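Local coordinates for protein O-succinylhomoserine sulfhydrylase (Mycobacterium tuberculosis, PDB 3NDN) that probably catalyses the pyridoxal 5'-phosphate-dependent formation of L-homocysteine from O-succinyl-L-homoserine and hydrogen sulfide, a step of methionine biosynthesis, at residues Pro175-Gln180 with Val392-Val397; Leu201-Val204 with Leu210-Gly213; His283-Ala288 with Val304-Leu309; Leu353-Asn358 with Lys364-His369. All coordinates share one frame; numbering follows the deposited sequence. Where two conformers were deposited one is given.

Interaction 1 (Pro175-Gln180 with Val392-Val397); sequences PSNPMQ and VVRISV
Arg394 reaches from strand 392-396 to Asn177 and Pro178. These two lie in the loop that follows strand 169-173 of the seven-stranded sheet. The contact joins the two sheets of a pyridoxal phosphate enzyme of the Cys/Met metabolism family. From CB the arginine chain runs out extended, packing on Val328 and Thr330 of the neighbouring strand. Arg394 CD lies 4.3 Å from Pro178 CB and 3.5 Å from Asn177 OD1. The chain then bends about CG-CD (chi3 68°), which swings the guanidinium toward the amide. NE and CZ stay farther from the amide. NH1 makes the bond, 2.8 Å to Asn177 OD1, with an N-H...O angle of 151°. NH2 turns the other way, to a weak bond with Asn358 O. The peptide bonds before Pro175 and Pro178 are both cis and shape the loop that presents the amide. In related enzymes of this fold an arginine at the corresponding place binds the substrate carboxylate, and the bond from Asn177 is consistent with holding the Arg394 guanidinium in place for such a role. OD1 lies in the guanidinium plane, but NH1 meets it from the side, at a C=O...N angle of 103°.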
loop_
_atom_site.group_PDB
_atom_site.type_symbol
_atom_site.label_atom_id
_atom_site.label_comp_id
_atom_site.label_asym_id
_atom_site.label_seq_id
_atom_site.Cartn_x
_atom_site.Cartn_y
_atom_site.Cartn_z
ATOM N N PRO A 175 -29.650 -12.214 -12.706
ATOM C CA PRO A 175 -30.570 -11.316 -13.436
ATOM C C PRO A 175 -29.814 -10.351 -14.368
ATOM O O PRO A 175 -28.602 -10.184 -14.198
ATOM C CB PRO A 175 -31.246 -10.512 -12.323
ATOM C CG PRO A 175 -31.059 -11.332 -11.048
ATOM C CD PRO A 175 -29.710 -11.993 -11.242
ATOM N N SER A 176 -30.523 -9.731 -15.319
ATOM C CA SER A 176 -29.943 -8.703 -16.220
ATOM C C SER A 176 -29.964 -7.324 -15.564
ATOM O O SER A 176 -30.598 -7.134 -14.530
ATOM C CB SER A 176 -30.661 -8.657 -17.579
ATOM O OG SER A 176 -31.945 -8.040 -17.491
ATOM N N ASN A 177 -29.266 -6.368 -16.163
ATOM C CA ASN A 177 -29.161 -5.026 -15.600
ATOM C C ASN A 177 -29.398 -3.993 -16.701
ATOM O O ASN A 177 -28.673 -3.980 -17.691
ATOM C CB ASN A 177 -27.783 -4.864 -14.947
ATOM C CG ASN A 177 -27.424 -3.416 -14.655
ATOM O OD1 ASN A 177 -28.249 -2.628 -14.189
ATOM N ND2 ASN A 177 -26.170 -3.064 -14.923
ATOM N N PRO A 178 -30.384 -3.090 -16.518
ATOM C CA PRO A 178 -31.136 -2.774 -15.304
ATOM C C PRO A 178 -32.532 -3.375 -15.148
ATOM O O PRO A 178 -33.122 -3.216 -14.083
ATOM C CB PRO A 178 -31.274 -1.253 -15.398
ATOM C CG PRO A 178 -31.428 -1.020 -16.889
ATOM C CD PRO A 178 -30.630 -2.095 -17.581
ATOM N N MET A 179 -33.058 -4.052 -16.170
ATOM C CA MET A 179 -34.465 -4.502 -16.126
ATOM C C MET A 179 -34.696 -5.762 -15.278
ATOM O O MET A 179 -35.842 -6.109 -14.980
ATOM C CB MET A 179 -35.055 -4.675 -17.533
ATOM C CG MET A 179 -35.045 -3.407 -18.398
ATOM S SD MET A 179 -35.906 -1.948 -17.723
ATOM C CE MET A 179 -37.611 -2.472 -17.744
ATOM N N GLN A 180 -33.610 -6.447 -14.909
ATOM C CA GLN A 180 -33.668 -7.618 -14.008
ATOM C C GLN A 180 -34.515 -8.803 -14.549
ATOM O O GLN A 180 -35.258 -9.455 -13.801
ATOM C CB GLN A 180 -34.029 -7.206 -12.555
ATOM C CG GLN A 180 -33.310 -5.912 -12.066
ATOM C CD GLN A 180 -33.217 -5.735 -10.537
ATOM O OE1 GLN A 180 -33.283 -6.697 -9.776
ATOM N NE2 GLN A 180 -33.020 -4.492 -10.096
ATOM N N VAL A 392 -37.084 5.790 -15.841
ATOM C CA VAL A 392 -36.512 4.684 -15.059
ATOM C C VAL A 392 -35.277 5.115 -14.241
ATOM O O VAL A 392 -34.390 5.806 -14.761
ATOM C CB VAL A 392 -36.178 3.476 -15.974
ATOM C CG1 VAL A 392 -35.447 2.398 -15.209
ATOM C CG2 VAL A 392 -37.457 2.910 -16.601
ATOM N N VAL A 393 -35.258 4.713 -12.965
ATOM C CA VAL A 393 -34.178 5.004 -11.985
ATOM C C VAL A 393 -33.664 3.688 -11.349
ATOM O O VAL A 393 -34.458 2.773 -11.096
ATOM C CB VAL A 393 -34.684 6.000 -10.883
ATOM C CG1 VAL A 393 -33.626 6.262 -9.814
ATOM C CG2 VAL A 393 -35.117 7.330 -11.515
ATOM N N ARG A 394 -32.343 3.579 -11.134
ATOM C CA ARG A 394 -31.713 2.393 -10.501
ATOM C C ARG A 394 -30.955 2.748 -9.202
ATOM O O ARG A 394 -30.095 3.638 -9.217
ATOM C CB ARG A 394 -30.724 1.731 -11.470
ATOM C CG ARG A 394 -30.313 0.310 -11.058
ATOM C CD ARG A 394 -29.103 -0.206 -11.844
ATOM N NE ARG A 394 -27.862 0.507 -11.518
ATOM C CZ ARG A 394 -26.704 0.327 -12.157
ATOM N NH1 ARG A 394 -26.619 -0.532 -13.175
ATOM N NH2 ARG A 394 -25.627 1.020 -11.794
ATOM N N ILE A 395 -31.254 2.049 -8.098
ATOM C CA ILE A 395 -30.574 2.305 -6.807
ATOM C C ILE A 395 -29.740 1.090 -6.337
ATOM O O ILE A 395 -30.243 -0.046 -6.266
ATOM C CB ILE A 395 -31.560 2.735 -5.678
ATOM C CG1 ILE A 395 -32.244 4.066 -6.032
ATOM C CG2 ILE A 395 -30.827 2.871 -4.317
ATOM C CD1 ILE A 395 -33.366 4.470 -5.064
ATOM N N SER A 396 -28.470 1.345 -6.038
ATOM C CA SER A 396 -27.544 0.330 -5.502
ATOM C C SER A 396 -27.471 0.466 -3.982
ATOM O O SER A 396 -27.048 1.502 -3.468
ATOM C CB SER A 396 -26.174 0.490 -6.162
ATOM O OG SER A 396 -25.217 -0.457 -5.698
ATOM N N VAL A 397 -27.889 -0.578 -3.264
ATOM C CA VAL A 397 -28.028 -0.540 -1.783
ATOM C C VAL A 397 -26.781 -0.994 -1.008
ATOM O O VAL A 397 -26.290 -2.119 -1.199
ATOM C CB VAL A 397 -29.282 -1.331 -1.321
ATOM C CG1 VAL A 397 -29.442 -1.331 0.224
ATOM C CG2 VAL A 397 -30.547 -0.733 -1.972
#

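Interaction 2 (Leu201-Val204 with Leu210-Gly213); sequences LDNV and LQQG
Asn203 and Gln211 grip each other by two hydrogen bonds just past the end of strand 198-202, in the seven-stranded sheet of a type I pyridoxal phosphate fold. This is the tight part of the contact. Gln211 NE2 donates to Asn203 OD1 at 3.0 Å, nearly straight on the hydrogen (164°) and close to the line of the C=O bond. Asn203 ND2 donates back to the backbone Gln211 O at 3.1 Å, tilted out of plane and more bent. The two side-chain amides are turned only 25° from each other. Each amide nitrogen has a second partner: Tyr223 OH for Asn203 ND2, and Thr174 O for Gln211 NE2. The amides are thus fixed in rotation inside the buried core. Beside them, also buried, one methyl of Leu201 sits against Gly213, with Leu201 CD2 4.2 Å from Gly213 CA.

The rest is looser. Gln212 starts off away from the strand and is partly exposed, as is Leu210, which packs on Val281 and Asn285 of helix 277-296. On the strand side Asp202 forms an Asx turn and lies close to N1 of the modified lysine at position 227, as expected for the aspartate facing the cofactor pyridine in this fold. In the turn, Asp202 OD1 accepts from Val204 N at 3.2 Å.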
loop_
_atom_site.group_PDB
_atom_site.type_symbol
_atom_site.label_atom_id
_atom_site.label_comp_id
_atom_site.label_asym_id
_atom_site.label_seq_id
_atom_site.Cartn_x
_atom_site.Cartn_y
_atom_site.Cartn_z
ATOM N N LEU A 201 -21.272 -18.613 -17.152
ATOM C CA LEU A 201 -22.174 -17.745 -16.380
ATOM C C LEU A 201 -21.416 -16.555 -15.771
ATOM O O LEU A 201 -20.431 -16.763 -15.077
ATOM C CB LEU A 201 -22.830 -18.543 -15.227
ATOM C CG LEU A 201 -23.699 -17.793 -14.203
ATOM C CD1 LEU A 201 -25.013 -17.310 -14.837
ATOM C CD2 LEU A 201 -23.997 -18.652 -12.936
ATOM N N ASP A 202 -21.890 -15.336 -16.041
ATOM C CA ASP A 202 -21.425 -14.095 -15.381
ATOM C C ASP A 202 -22.348 -13.872 -14.179
ATOM O O ASP A 202 -23.527 -13.563 -14.357
ATOM C CB ASP A 202 -21.485 -12.934 -16.409
ATOM C CG ASP A 202 -21.240 -11.548 -15.802
ATOM O OD1 ASP A 202 -21.484 -11.333 -14.591
ATOM O OD2 ASP A 202 -20.816 -10.645 -16.570
ATOM N N ASN A 203 -21.814 -14.073 -12.967
ATOM C CA ASN A 203 -22.604 -14.116 -11.723
ATOM C C ASN A 203 -22.436 -12.872 -10.820
ATOM O O ASN A 203 -22.632 -12.955 -9.601
ATOM C CB ASN A 203 -22.254 -15.395 -10.923
ATOM C CG ASN A 203 -23.330 -15.780 -9.916
ATOM O OD1 ASN A 203 -24.527 -15.625 -10.177
ATOM N ND2 ASN A 203 -22.910 -16.274 -8.750
ATOM N N VAL A 204 -22.119 -11.727 -11.429
ATOM C CA VAL A 204 -21.779 -10.489 -10.688
ATOM C C VAL A 204 -22.953 -9.889 -9.882
ATOM O O VAL A 204 -22.777 -9.520 -8.717
ATOM C CB VAL A 204 -21.122 -9.421 -11.618
ATOM C CG1 VAL A 204 -20.759 -8.161 -10.834
ATOM C CG2 VAL A 204 -19.859 -9.995 -12.274
ATOM N N LEU A 210 -25.755 -15.829 -3.122
ATOM C CA LEU A 210 -27.201 -15.898 -3.431
ATOM C C LEU A 210 -27.600 -16.813 -4.602
ATOM O O LEU A 210 -28.777 -17.139 -4.747
ATOM C CB LEU A 210 -27.795 -14.500 -3.615
ATOM C CG LEU A 210 -27.589 -13.461 -2.505
ATOM C CD1 LEU A 210 -28.288 -12.173 -2.876
ATOM C CD2 LEU A 210 -28.071 -13.979 -1.130
ATOM N N GLN A 211 -26.633 -17.215 -5.422
ATOM C CA GLN A 211 -26.877 -18.054 -6.617
ATOM C C GLN A 211 -25.625 -18.889 -6.921
ATOM O O GLN A 211 -24.527 -18.332 -7.075
ATOM C CB GLN A 211 -27.232 -17.172 -7.824
ATOM C CG GLN A 211 -27.570 -17.933 -9.113
ATOM C CD GLN A 211 -28.200 -17.038 -10.162
ATOM O OE1 GLN A 211 -29.407 -17.091 -10.390
ATOM N NE2 GLN A 211 -27.386 -16.212 -10.814
ATOM N N GLN A 212 -25.783 -20.212 -7.007
ATOM C CA GLN A 212 -24.634 -21.119 -7.226
ATOM C C GLN A 212 -24.745 -21.998 -8.485
ATOM O O GLN A 212 -25.552 -22.936 -8.548
ATOM C CB GLN A 212 -24.367 -21.955 -5.965
ATOM C CG GLN A 212 -23.731 -21.119 -4.854
ATOM C CD GLN A 212 -23.252 -21.933 -3.681
ATOM O OE1 GLN A 212 -24.060 -22.478 -2.922
ATOM N NE2 GLN A 212 -21.920 -22.007 -3.504
ATOM N N GLY A 213 -23.929 -21.677 -9.489
ATOM C CA GLY A 213 -24.041 -22.315 -10.803
ATOM C C GLY A 213 -23.491 -23.724 -10.965
ATOM O O GLY A 213 -24.015 -24.501 -11.769
#

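Interaction 3 (His283-Ala288 with Val304-Leu309); sequences HSNASA and VRYPYL
Tyr306 carries this contact, pointing its ring at Asn285 and Ala288 on helix 277-296. The segment starts on strand 301-305, an outer strand of the five-stranded sheet. There Val304 packs on Leu295 farther along the same helix, and Arg305 bonds through its backbone to Thr330. Tyr306 comes next. Its CG stands anti to the backbone N (chi1 -175°), which sends the ring across to the helix. Ala288 CB sits above the ring plane, off its CE1 corner, on the same side as Ala288 O. It is 4.1 Å from Tyr306 CE1 and 3.9 Å from Tyr306 OH. Ala288 O lies over that ring face. The Asn285 side chain arrives at about a right angle, its amide plane 37° from the ring. Tyr306 OH is 3.4 Å from Asn285 OD1. A water joins the two groups less directly. It donates to Tyr306 OH at 3.1 Å and accepts a weak bond from Asn285 ND2.

Beyond the tyrosine, the chain folds into a type I turn closed by Leu309 N on Tyr306 O at 3.1 Å. Within it Pro307 packs on Gln180 and Ala318, and Tyr308 OH bonds Met322 O. Leu309 returns to the helix at Glu293.

The firm polar partners of the pair lie on Gly326. Its backbone N and O satisfy the Asn285 amide oxygen and the Tyr306 hydroxyl in turn. Helix and turn are held together by packing, a water and this shared third segment.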
loop_
_atom_site.group_PDB
_atom_site.type_symbol
_atom_site.label_atom_id
_atom_site.label_comp_id
_atom_site.label_asym_id
_atom_site.label_seq_id
_atom_site.Cartn_x
_atom_site.Cartn_y
_atom_site.Cartn_z
ATOM N N HIS A 283 -26.737 -8.271 4.962
ATOM C CA HIS A 283 -27.336 -7.013 5.398
ATOM C C HIS A 283 -27.873 -6.174 4.227
ATOM O O HIS A 283 -29.001 -5.636 4.305
ATOM C CB HIS A 283 -26.360 -6.231 6.301
ATOM C CG HIS A 283 -26.403 -6.655 7.744
ATOM N ND1 HIS A 283 -25.794 -7.805 8.209
ATOM C CD2 HIS A 283 -27.004 -6.091 8.818
ATOM C CE1 HIS A 283 -26.009 -7.922 9.508
ATOM N NE2 HIS A 283 -26.746 -6.897 9.900
ATOM N N SER A 284 -27.098 -6.075 3.148
ATOM C CA SER A 284 -27.534 -5.308 1.962
ATOM C C SER A 284 -28.744 -5.925 1.225
ATOM O O SER A 284 -29.635 -5.192 0.747
ATOM C CB SER A 284 -26.366 -5.082 1.006
ATOM O OG SER A 284 -25.439 -4.169 1.559
ATOM N N ASN A 285 -28.786 -7.259 1.162
ATOM C CA ASN A 285 -29.946 -7.983 0.605
ATOM C C ASN A 285 -31.228 -7.718 1.394
ATOM O O ASN A 285 -32.265 -7.439 0.798
ATOM C CB ASN A 285 -29.658 -9.487 0.524
ATOM C CG ASN A 285 -30.828 -10.290 -0.055
ATOM O OD1 ASN A 285 -31.049 -10.312 -1.264
ATOM N ND2 ASN A 285 -31.545 -10.999 0.817
ATOM N N ALA A 286 -31.157 -7.783 2.735
ATOM C CA ALA A 286 -32.314 -7.514 3.576
ATOM C C ALA A 286 -32.783 -6.065 3.453
ATOM O O ALA A 286 -34.005 -5.782 3.426
ATOM C CB ALA A 286 -32.021 -7.879 5.050
ATOM N N SER A 287 -31.813 -5.154 3.375
ATOM C CA SER A 287 -32.082 -3.723 3.219
ATOM C C SER A 287 -32.747 -3.426 1.862
ATOM O O SER A 287 -33.743 -2.684 1.790
ATOM C CB SER A 287 -30.779 -2.928 3.397
ATOM O OG SER A 287 -30.993 -1.528 3.283
ATOM N N ALA A 288 -32.233 -4.045 0.801
ATOM C CA ALA A 288 -32.813 -3.864 -0.547
ATOM C C ALA A 288 -34.274 -4.392 -0.632
ATOM O O ALA A 288 -35.146 -3.771 -1.281
ATOM C CB ALA A 288 -31.931 -4.523 -1.583
ATOM N N VAL A 304 -42.032 -1.501 -9.899
ATOM C CA VAL A 304 -40.715 -1.868 -9.360
ATOM C C VAL A 304 -40.243 -3.196 -9.968
ATOM O O VAL A 304 -41.052 -4.089 -10.242
ATOM C CB VAL A 304 -40.746 -1.977 -7.800
ATOM C CG1 VAL A 304 -39.355 -2.356 -7.228
ATOM C CG2 VAL A 304 -41.224 -0.679 -7.168
ATOM N N ARG A 305 -38.935 -3.330 -10.191
ATOM C CA ARG A 305 -38.367 -4.625 -10.560
ATOM C C ARG A 305 -37.311 -5.048 -9.531
ATOM O O ARG A 305 -36.316 -4.345 -9.325
ATOM C CB ARG A 305 -37.799 -4.609 -11.993
ATOM C CG ARG A 305 -38.831 -4.695 -13.126
ATOM C CD ARG A 305 -39.476 -6.085 -13.229
ATOM N NE ARG A 305 -40.373 -6.178 -14.383
ATOM C CZ ARG A 305 -41.679 -5.890 -14.363
ATOM N NH1 ARG A 305 -42.283 -5.501 -13.240
ATOM N NH2 ARG A 305 -42.391 -6.007 -15.473
ATOM N N TYR A 306 -37.591 -6.162 -8.847
ATOM C CA TYR A 306 -36.722 -6.784 -7.845
ATOM C C TYR A 306 -37.151 -8.255 -7.785
ATOM O O TYR A 306 -38.343 -8.535 -7.636
ATOM C CB TYR A 306 -36.870 -6.109 -6.464
ATOM C CG TYR A 306 -35.908 -6.626 -5.385
ATOM C CD1 TYR A 306 -34.531 -6.351 -5.452
ATOM C CD2 TYR A 306 -36.375 -7.393 -4.295
ATOM C CE1 TYR A 306 -33.645 -6.825 -4.471
ATOM C CE2 TYR A 306 -35.495 -7.862 -3.302
ATOM C CZ TYR A 306 -34.136 -7.580 -3.402
ATOM O OH TYR A 306 -33.274 -8.074 -2.443
ATOM N N PRO A 307 -36.197 -9.202 -7.934
ATOM C CA PRO A 307 -36.529 -10.630 -8.117
ATOM C C PRO A 307 -37.271 -11.311 -6.956
ATOM O O PRO A 307 -37.939 -12.318 -7.186
ATOM C CB PRO A 307 -35.140 -11.289 -8.297
ATOM C CG PRO A 307 -34.281 -10.185 -8.816
ATOM C CD PRO A 307 -34.737 -8.991 -8.001
ATOM N N TYR A 308 -37.145 -10.785 -5.734
ATOM C CA TYR A 308 -37.819 -11.374 -4.564
ATOM C C TYR A 308 -39.101 -10.610 -4.152
ATOM O O TYR A 308 -39.658 -10.827 -3.067
ATOM C CB TYR A 308 -36.835 -11.571 -3.389
ATOM C CG TYR A 308 -36.374 -13.019 -3.175
ATOM C CD1 TYR A 308 -36.449 -13.602 -1.910
ATOM C CD2 TYR A 308 -35.925 -13.817 -4.240
ATOM C CE1 TYR A 308 -36.063 -14.923 -1.693
ATOM C CE2 TYR A 308 -35.517 -15.158 -4.025
ATOM C CZ TYR A 308 -35.606 -15.695 -2.747
ATOM O OH TYR A 308 -35.225 -16.998 -2.485
ATOM N N LEU A 309 -39.539 -9.709 -5.027
ATOM C CA LEU A 309 -40.873 -9.099 -4.938
ATOM C C LEU A 309 -41.888 -10.003 -5.669
ATOM O O LEU A 309 -41.691 -10.308 -6.848
ATOM C CB LEU A 309 -40.824 -7.695 -5.562
ATOM C CG LEU A 309 -41.823 -6.606 -5.173
ATOM C CD1 LEU A 309 -41.846 -6.356 -3.658
ATOM C CD2 LEU A 309 -41.512 -5.320 -5.954
HETATM O O HOH W 1 -34.317 -10.523 -0.937
#

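Interaction 4 (Leu353-Asn358 with Lys364-His369); sequences LIDISN and KSLVTH
Asp355 and Ile356 pair in parallel with Leu366 and Val367 in the five-stranded sheet, where strand 355-356 is outermost within the chain. The backbone polar atoms are met in the usual alternating way. Val367 N donates to Asp355 O at 2.9 Å. Ser357 N donates to Val367 O at 3.0 Å. Asp355 N gives a weak third bond to Ser365 O at 3.4 Å. Two CA-H...O contacts add to these, from Leu366 CA to Asp355 O and from Ile356 CA to Val367 O. The backbone of Ile356 also bonds to a third subunit.

Apolar groups pack around the paired backbones. Ile354 CG2 lies over the peptide between Leu366 and Val367 and reaches Val367 CB at 3.8 Å. Ile356 and Val367 stand side by side, pointing the same way. On the other face Leu366 CD2 touches both Asp355 CB and Ser357 CB, 3.9 Å from each.

The polar side chains find stronger partners outside the pair. The carboxylate of Asp355 makes salt bridges to Arg33 and Arg38 of the second subunit, and Lys364 NZ does so to Glu46 and Glu275 of that subunit. Ser357 OG bonds Tyr54 O of the third subunit. Ser365 OG bonds Glu400 and Gly398 N. Asn358 OD1 bonds Thr374 OG1, with Thr368 OG1 a weak neighbour at 3.4 Å; Thr368 itself pairs with Thr373.

This edge of the sheet is part of the tetramer interface. The second subunit neutralises the buried charges of Asp355 and Lys364, whose satisfaction probably depends on assembly.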
loop_
_atom_site.group_PDB
_atom_site.type_symbol
_atom_site.label_atom_id
_atom_site.label_comp_id
_atom_site.label_asym_id
_atom_site.label_seq_id
_atom_site.Cartn_x
_atom_site.Cartn_y
_atom_site.Cartn_z
ATOM N N LEU A 353 -28.181 12.149 0.732
ATOM C CA LEU A 353 -27.355 11.091 1.353
ATOM C C LEU A 353 -26.744 10.142 0.315
ATOM O O LEU A 353 -25.534 9.858 0.355
ATOM C CB LEU A 353 -28.154 10.301 2.421
ATOM C CG LEU A 353 -27.422 9.225 3.248
ATOM C CD1 LEU A 353 -26.414 9.835 4.238
ATOM C CD2 LEU A 353 -28.391 8.311 4.008
ATOM N N ILE A 354 -27.589 9.641 -0.583
ATOM C CA ILE A 354 -27.186 8.755 -1.687
ATOM C C ILE A 354 -26.437 9.589 -2.755
ATOM O O ILE A 354 -26.897 10.673 -3.103
ATOM C CB ILE A 354 -28.446 8.032 -2.279
ATOM C CG1 ILE A 354 -29.105 7.118 -1.228
ATOM C CG2 ILE A 354 -28.128 7.237 -3.560
ATOM C CD1 ILE A 354 -30.561 6.714 -1.541
ATOM N N ASP A 355 -25.274 9.102 -3.222
ATOM C CA ASP A 355 -24.468 9.763 -4.280
ATOM C C ASP A 355 -24.951 9.403 -5.689
ATOM O O ASP A 355 -25.379 8.276 -5.918
ATOM C CB ASP A 355 -22.968 9.332 -4.215
ATOM C CG ASP A 355 -22.235 9.796 -2.950
ATOM O OD1 ASP A 355 -22.236 11.006 -2.630
ATOM O OD2 ASP A 355 -21.591 8.935 -2.295
ATOM N N ILE A 356 -24.839 10.341 -6.641
ATOM C CA ILE A 356 -25.105 10.064 -8.083
ATOM C C ILE A 356 -23.841 9.424 -8.698
ATOM O O ILE A 356 -22.793 10.061 -8.748
ATOM C CB ILE A 356 -25.490 11.372 -8.868
ATOM C CG1 ILE A 356 -26.731 12.031 -8.272
ATOM C CG2 ILE A 356 -25.697 11.107 -10.383
ATOM C CD1 ILE A 356 -26.986 13.473 -8.772
ATOM N N SER A 357 -23.945 8.163 -9.142
ATOM C CA SER A 357 -22.788 7.369 -9.621
ATOM C C SER A 357 -23.267 6.089 -10.314
ATOM O O SER A 357 -24.298 5.528 -9.930
ATOM C CB SER A 357 -21.869 7.002 -8.451
ATOM O OG SER A 357 -20.670 6.359 -8.878
ATOM N N ASN A 358 -22.503 5.613 -11.296
ATOM C CA ASN A 358 -22.888 4.429 -12.090
ATOM C C ASN A 358 -22.418 3.042 -11.569
ATOM O O ASN A 358 -22.715 2.002 -12.190
ATOM C CB ASN A 358 -22.438 4.620 -13.539
ATOM C CG ASN A 358 -23.117 3.656 -14.492
ATOM O OD1 ASN A 358 -24.348 3.703 -14.689
ATOM N ND2 ASN A 358 -22.330 2.769 -15.094
ATOM N N LYS A 364 -21.266 2.272 0.248
ATOM C CA LYS A 364 -21.955 3.552 -0.000
ATOM C C LYS A 364 -23.092 3.344 -1.005
ATOM O O LYS A 364 -22.869 2.787 -2.091
ATOM C CB LYS A 364 -20.951 4.592 -0.542
ATOM C CG LYS A 364 -19.898 5.080 0.483
ATOM C CD LYS A 364 -18.811 5.946 -0.178
ATOM C CE LYS A 364 -17.821 6.562 0.830
ATOM N NZ LYS A 364 -17.186 5.575 1.774
ATOM N N SER A 365 -24.314 3.782 -0.663
ATOM C CA SER A 365 -25.435 3.672 -1.598
ATOM C C SER A 365 -25.310 4.683 -2.742
ATOM O O SER A 365 -24.857 5.804 -2.527
ATOM C CB SER A 365 -26.774 3.841 -0.877
ATOM O OG SER A 365 -27.020 2.757 0.008
ATOM N N LEU A 366 -25.702 4.259 -3.945
ATOM C CA LEU A 366 -25.545 5.038 -5.191
ATOM C C LEU A 366 -26.815 5.000 -6.083
ATOM O O LEU A 366 -27.578 4.019 -6.050
ATOM C CB LEU A 366 -24.350 4.520 -5.996
ATOM C CG LEU A 366 -23.008 4.229 -5.316
ATOM C CD1 LEU A 366 -22.099 3.484 -6.248
ATOM C CD2 LEU A 366 -22.329 5.517 -4.840
ATOM N N VAL A 367 -27.019 6.053 -6.894
ATOM C CA VAL A 367 -28.183 6.168 -7.799
ATOM C C VAL A 367 -27.762 6.580 -9.227
ATOM O O VAL A 367 -26.865 7.409 -9.394
ATOM C CB VAL A 367 -29.292 7.117 -7.224
ATOM C CG1 VAL A 367 -28.810 8.579 -7.106
ATOM C CG2 VAL A 367 -30.566 7.054 -8.050
ATOM N N THR A 368 -28.388 5.976 -10.235
ATOM C CA THR A 368 -28.107 6.339 -11.636
ATOM C C THR A 368 -29.364 6.355 -12.545
ATOM O O THR A 368 -30.373 5.701 -12.245
ATOM C CB THR A 368 -26.965 5.453 -12.226
ATOM O OG1 THR A 368 -26.425 6.084 -13.389
ATOM C CG2 THR A 368 -27.474 4.052 -12.601
ATOM N N HIS A 369 -29.286 7.094 -13.665
ATOM C CA HIS A 369 -30.353 7.147 -14.677
ATOM C C HIS A 369 -29.876 6.387 -15.920
ATOM O O HIS A 369 -29.090 6.931 -16.709
ATOM C CB HIS A 369 -30.650 8.621 -15.035
ATOM C CG HIS A 369 -31.740 8.811 -16.049
ATOM N ND1 HIS A 369 -31.494 9.254 -17.333
ATOM C CD2 HIS A 369 -33.084 8.659 -15.957
ATOM C CE1 HIS A 369 -32.636 9.345 -17.993
ATOM N NE2 HIS A 369 -33.615 8.997 -17.178
#

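In the fold
Going from the N terminus, interaction 1 opens first, at 175-180, and closes last, at 392-397. The other three fall within that long loop. They follow one another in series, and none cross. Interaction 2 closes a short loop at the end of strand 198-202 in the seven-stranded sheet. Interaction 3 ties helix 277-296 to the end of strand 301-305. Interaction 4 pairs strands 355-356 and 366-368. Interactions 1, 3 and 4 all reach the five-stranded sheet, and interaction 1 touches the other two; strand 392-396 pairs with strand 366-368. Interaction 2 meets interaction 3 where Leu210 packs on Asn285. It lies about 24 Å from interaction 4, centre to centre.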